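Local coordinates for Hpy188I (Helicobacter pylori, PDB 3OQG), which cleaves double-stranded DNA at a specific recognition sequence as a restriction endonuclease of the GIY-YIG nuclease family, at the interface of chains A and B. Residues are numbered along the deposited sequence; one frame, centred on the assembly and turned at random. Chains: chain A/B, Hpy188I.

Contact 1: the interface of chains A and B. Residues chain A 30, 35-36, 81, 84; chain B 166, 170, 174.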
loop_
_atom_site.group_PDB
_atom_site.type_symbol
_atom_site.label_atom_id
_atom_site.label_comp_id
_atom_site.label_asym_id
_atom_site.label_seq_id
_atom_site.Cartn_x
_atom_site.Cartn_y
_atom_site.Cartn_z
ATOM N N ILE A 30 -8.514 -19.130 15.291
ATOM C CA ILE A 30 -9.248 -18.613 16.429
ATOM C C ILE A 30 -10.700 -18.387 16.026
ATOM O O ILE A 30 -10.986 -17.831 14.977
ATOM C CB ILE A 30 -8.614 -17.296 16.949
ATOM C CG1 ILE A 30 -7.137 -17.508 17.289
ATOM C CG2 ILE A 30 -9.358 -16.742 18.149
ATOM C CD1 ILE A 30 -6.854 -18.641 18.251
ATOM N N PHE A 35 -12.894 -13.445 19.857
ATOM C CA PHE A 35 -12.255 -12.182 19.479
ATOM C C PHE A 35 -12.547 -11.128 20.541
ATOM O O PHE A 35 -13.691 -10.871 20.878
ATOM C CB PHE A 35 -12.796 -11.737 18.116
ATOM C CG PHE A 35 -12.137 -10.511 17.537
ATOM C CD1 PHE A 35 -10.766 -10.299 17.617
ATOM C CD2 PHE A 35 -12.907 -9.585 16.843
ATOM C CE1 PHE A 35 -10.194 -9.165 17.051
ATOM C CE2 PHE A 35 -12.340 -8.458 16.268
ATOM C CZ PHE A 35 -10.987 -8.247 16.372
ATOM N N GLU A 36 -11.486 -10.503 21.025
ATOM C CA GLU A 36 -11.509 -9.654 22.222
ATOM C C GLU A 36 -12.167 -8.300 21.943
ATOM O O GLU A 36 -12.805 -7.705 22.823
ATOM C CB GLU A 36 -10.078 -9.463 22.752
ATOM C CG GLU A 36 -8.975 -9.575 21.668
ATOM C CD GLU A 36 -8.864 -10.988 21.051
ATOM O OE1 GLU A 36 -9.619 -11.886 21.471
ATOM O OE2 GLU A 36 -8.047 -11.199 20.147
ATOM N N ILE A 81 -11.527 -17.013 12.356
ATOM C CA ILE A 81 -10.906 -15.788 11.854
ATOM C C ILE A 81 -9.836 -16.144 10.832
ATOM O O ILE A 81 -8.816 -16.750 11.164
ATOM C CB ILE A 81 -10.313 -14.947 12.996
ATOM C CG1 ILE A 81 -11.448 -14.455 13.886
ATOM C CG2 ILE A 81 -9.499 -13.749 12.438
ATOM C CD1 ILE A 81 -10.991 -13.721 15.135
ATOM N N ILE A 84 -7.436 -10.355 9.505
ATOM C CA ILE A 84 -7.756 -9.022 9.975
ATOM C C ILE A 84 -7.003 -8.095 9.045
ATOM O O ILE A 84 -5.826 -8.321 8.777
ATOM C CB ILE A 84 -7.330 -8.778 11.428
ATOM C CG1 ILE A 84 -8.019 -9.778 12.370
ATOM C CG2 ILE A 84 -7.626 -7.320 11.839
ATOM C CD1 ILE A 84 -7.368 -9.896 13.739
ATOM N N PHE B 166 -4.351 -9.217 19.663
ATOM C CA PHE B 166 -4.779 -10.561 19.250
ATOM C C PHE B 166 -3.645 -11.569 19.515
ATOM O O PHE B 166 -3.866 -12.635 20.091
ATOM C CB PHE B 166 -5.148 -10.525 17.760
ATOM C CG PHE B 166 -5.598 -11.834 17.189
ATOM C CD1 PHE B 166 -6.952 -12.104 17.032
ATOM C CD2 PHE B 166 -4.676 -12.756 16.720
ATOM C CE1 PHE B 166 -7.373 -13.300 16.471
ATOM C CE2 PHE B 166 -5.091 -13.959 16.150
ATOM C CZ PHE B 166 -6.441 -14.227 16.020
ATOM N N HIS B 170 -3.899 -14.653 21.964
ATOM C CA HIS B 170 -4.001 -15.959 21.288
ATOM C C HIS B 170 -2.669 -16.554 20.897
ATOM O O HIS B 170 -2.610 -17.695 20.443
ATOM C CB HIS B 170 -4.894 -15.846 20.048
ATOM C CG HIS B 170 -6.258 -15.331 20.358
ATOM N ND1 HIS B 170 -7.184 -16.063 21.073
ATOM C CD2 HIS B 170 -6.842 -14.142 20.087
ATOM C CE1 HIS B 170 -8.289 -15.351 21.208
ATOM N NE2 HIS B 170 -8.106 -14.180 20.619
ATOM N N PRO B 174 -3.707 -14.489 12.622
ATOM C CA PRO B 174 -4.544 -15.295 11.728
ATOM C C PRO B 174 -3.746 -15.812 10.542
ATOM O O PRO B 174 -2.810 -15.137 10.069
ATOM C CB PRO B 174 -5.643 -14.315 11.281
ATOM C CG PRO B 174 -5.691 -13.303 12.335
ATOM C CD PRO B 174 -4.249 -13.135 12.791
#
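Reciprocal packing of one subunit's C-terminal helix against the body of the other forms this mixed apolar and polar patch, which probably helps hold the two Hpy188I copies of the deposited assembly together. B:Phe166 and B:His170, one turn apart at the end of helix 154-170, and B:Pro174 beyond it press on loop residues A:Ile30 and A:Glu36 and on strand 80-87 of chain A. CG of B:Phe166 is anti to the backbone N (chi1 180°), which points the phenyl ring away from the helix and in among the isoleucines. There its CZ meets A:Ile30 CG1 at 3.6 Å. Its CE1 meets the A:Ile81 CD1 methyl at 3.9 Å, and the A:Ile84 side chain comes in at a slant, its CD1 methyl beside B:Phe166 CD1. The imidazole of B:His170 is caught between two kinds of partner. A:Ile30 lays its CG2 methyl over one face, 3.7 Å from the ring centroid and displaced toward the rim, in a CH-pi contact. At the ring's far end B:His170 NE2 donates a hydrogen bond to the carboxylate oxygen A:Glu36 OE1 (2.9 Å, 147° at the hydrogen), from the syn side and somewhat out of the plane of both carboxylate and imidazole. A:Glu36 OE2 is nearly as close to B:His170 NE2, at 3.0 Å. Carboxylate and imidazole are turned 43° to each other, and a bend at chi2 brings the glutamate head to the histidine. The carboxylate would probably favour a protonated imidazole. Within chain B, B:His170 CD2 lies over one face of B:Phe166, toward its rim, which probably helps to position both rings. B:Pro174 CG touches A:Ile81 CG2 at 3.8 Å. Together these contacts anchor the helix end and the following segment on the partner, probably supporting the dimer that holds DNA.

Contact 2: the interface of chains A and B. Residues chain A 162-163, 166, 174; chain B 35, 81, 84.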
loop_
_atom_site.group_PDB
_atom_site.type_symbol
_atom_site.label_atom_id
_atom_site.label_comp_id
_atom_site.label_asym_id
_atom_site.label_seq_id
_atom_site.Cartn_x
_atom_site.Cartn_y
_atom_site.Cartn_z
ATOM N N ILE A 162 -1.344 18.243 -3.350
ATOM C CA ILE A 162 -0.222 18.750 -4.126
ATOM C C ILE A 162 -0.294 18.295 -5.588
ATOM O O ILE A 162 -0.103 19.104 -6.489
ATOM C CB ILE A 162 1.122 18.339 -3.466
ATOM C CG1 ILE A 162 1.328 19.143 -2.181
ATOM C CG2 ILE A 162 2.294 18.559 -4.420
ATOM C CD1 ILE A 162 2.465 18.612 -1.273
ATOM N N LEU A 163 -0.576 17.020 -5.823
ATOM C CA LEU A 163 -0.601 16.465 -7.183
ATOM C C LEU A 163 -1.764 17.018 -8.003
ATOM O O LEU A 163 -1.631 17.331 -9.194
ATOM C CB LEU A 163 -0.698 14.937 -7.162
ATOM C CG LEU A 163 0.546 14.124 -7.487
ATOM C CD1 LEU A 163 0.176 12.623 -7.500
ATOM C CD2 LEU A 163 1.153 14.543 -8.826
ATOM N N PHE A 166 -0.709 20.417 -8.813
ATOM C CA PHE A 166 0.336 20.292 -9.847
ATOM C C PHE A 166 -0.290 20.140 -11.247
ATOM O O PHE A 166 0.114 20.799 -12.190
ATOM C CB PHE A 166 1.210 19.077 -9.524
ATOM C CG PHE A 166 2.410 18.915 -10.410
ATOM C CD1 PHE A 166 3.659 19.355 -9.994
ATOM C CD2 PHE A 166 2.310 18.264 -11.626
ATOM C CE1 PHE A 166 4.767 19.183 -10.782
ATOM C CE2 PHE A 166 3.424 18.081 -12.422
ATOM C CZ PHE A 166 4.658 18.529 -11.994
ATOM N N PRO A 174 3.926 14.281 -13.073
ATOM C CA PRO A 174 5.299 13.894 -13.368
ATOM C C PRO A 174 5.367 12.537 -14.062
ATOM O O PRO A 174 4.546 11.664 -13.798
ATOM C CB PRO A 174 5.940 13.802 -11.986
ATOM C CG PRO A 174 5.107 14.723 -11.129
ATOM C CD PRO A 174 3.727 14.580 -11.647
ATOM N N PHE B 35 7.615 24.433 -9.131
ATOM C CA PHE B 35 6.750 23.733 -8.197
ATOM C C PHE B 35 6.172 24.713 -7.162
ATOM O O PHE B 35 6.927 25.323 -6.413
ATOM C CB PHE B 35 7.603 22.648 -7.525
ATOM C CG PHE B 35 6.879 21.801 -6.523
ATOM C CD1 PHE B 35 5.623 21.281 -6.783
ATOM C CD2 PHE B 35 7.506 21.454 -5.329
ATOM C CE1 PHE B 35 4.995 20.466 -5.849
ATOM C CE2 PHE B 35 6.877 20.670 -4.402
ATOM C CZ PHE B 35 5.619 20.164 -4.662
ATOM N N ILE B 81 11.425 17.500 -12.165
ATOM C CA ILE B 81 10.641 16.657 -11.268
ATOM C C ILE B 81 10.347 15.316 -11.958
ATOM O O ILE B 81 9.646 15.265 -12.984
ATOM C CB ILE B 81 9.327 17.353 -10.846
ATOM C CG1 ILE B 81 9.646 18.635 -10.042
ATOM C CG2 ILE B 81 8.441 16.369 -10.053
ATOM C CD1 ILE B 81 8.410 19.486 -9.657
ATOM N N ILE B 84 6.531 12.619 -7.576
ATOM C CA ILE B 84 6.072 13.060 -6.273
ATOM C C ILE B 84 5.441 11.821 -5.629
ATOM O O ILE B 84 4.670 11.103 -6.268
ATOM C CB ILE B 84 5.046 14.197 -6.369
ATOM C CG1 ILE B 84 5.651 15.455 -7.029
ATOM C CG2 ILE B 84 4.488 14.534 -4.984
ATOM C CD1 ILE B 84 4.584 16.498 -7.462
#
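A:Phe166 and A:Ile162, a helical turn apart on helix 154-170, meet B:Phe35 and the strand 80-87 isoleucines of chain B in a hydrophobic patch of what is probably a dimer interface. Aromatic-to-methyl contacts come first. The A:Ile162 CG2 methyl reaches the rim of B:Phe35 in the plane of the ring, 3.6 Å from CE1, with CZ almost as near; it meets an edge and not a face. The two side chains cross at about a right angle. B:Phe35 is placed for this by a chi1 of -180°, which carries its ring away from the backbone N toward the helix. The A:Phe166 ring spans the two strand residues: its CE1 lies 3.8 Å from B:Ile81 CD1 and its CD1 lies 3.9 Å from B:Ile84 CD1. A:Phe166 and B:Ile81 run past one another in opposite directions, while B:Ile84 arrives at a slant. Purely aliphatic contacts flank the aromatic ones. A:Pro174 lies alongside B:Ile81, pointing the same way, and its ring carbon CG rests 3.9 Å from the B:Ile81 CG2 methyl. B:Ile81 thus divides its branches, giving CD1 to the phenylalanine and CG2 to the proline. In B:Ile84 the work falls to the tip of the longer branch, held extended by a chi2 of 166°. A:Leu163 passes B:Ile84 in the opposite direction, touching it loosely through CD2. The packing is close and probably helps fix the helix through complementary apolar surfaces, joining the subunits of a nuclease that acts on both DNA strands. The B:Ile84 CD1 methyl lies 4.1 Å from A:Pro174 CG and 4.2 Å from A:Leu163 CD2, beside the A:Phe166 rim.

Contact 1 and contact 2 are twin regions of one two-fold symmetric interface, their C-alpha centres about 42 Å apart. Both set residues 166 and 174 of one chain against 81 and 84 of the other, with the chains exchanged; residue 35 is marginal in contact 1 but makes close contact in contact 2. Contact 1 samples the end of helix 154-170 and the loop residues near it; contact 2 extends one turn back along the equivalent helix of the other chain. Each subunit therefore lends its C-terminal helix and receives its partner's, a reciprocal embrace that may limit relative movement of the two subunits.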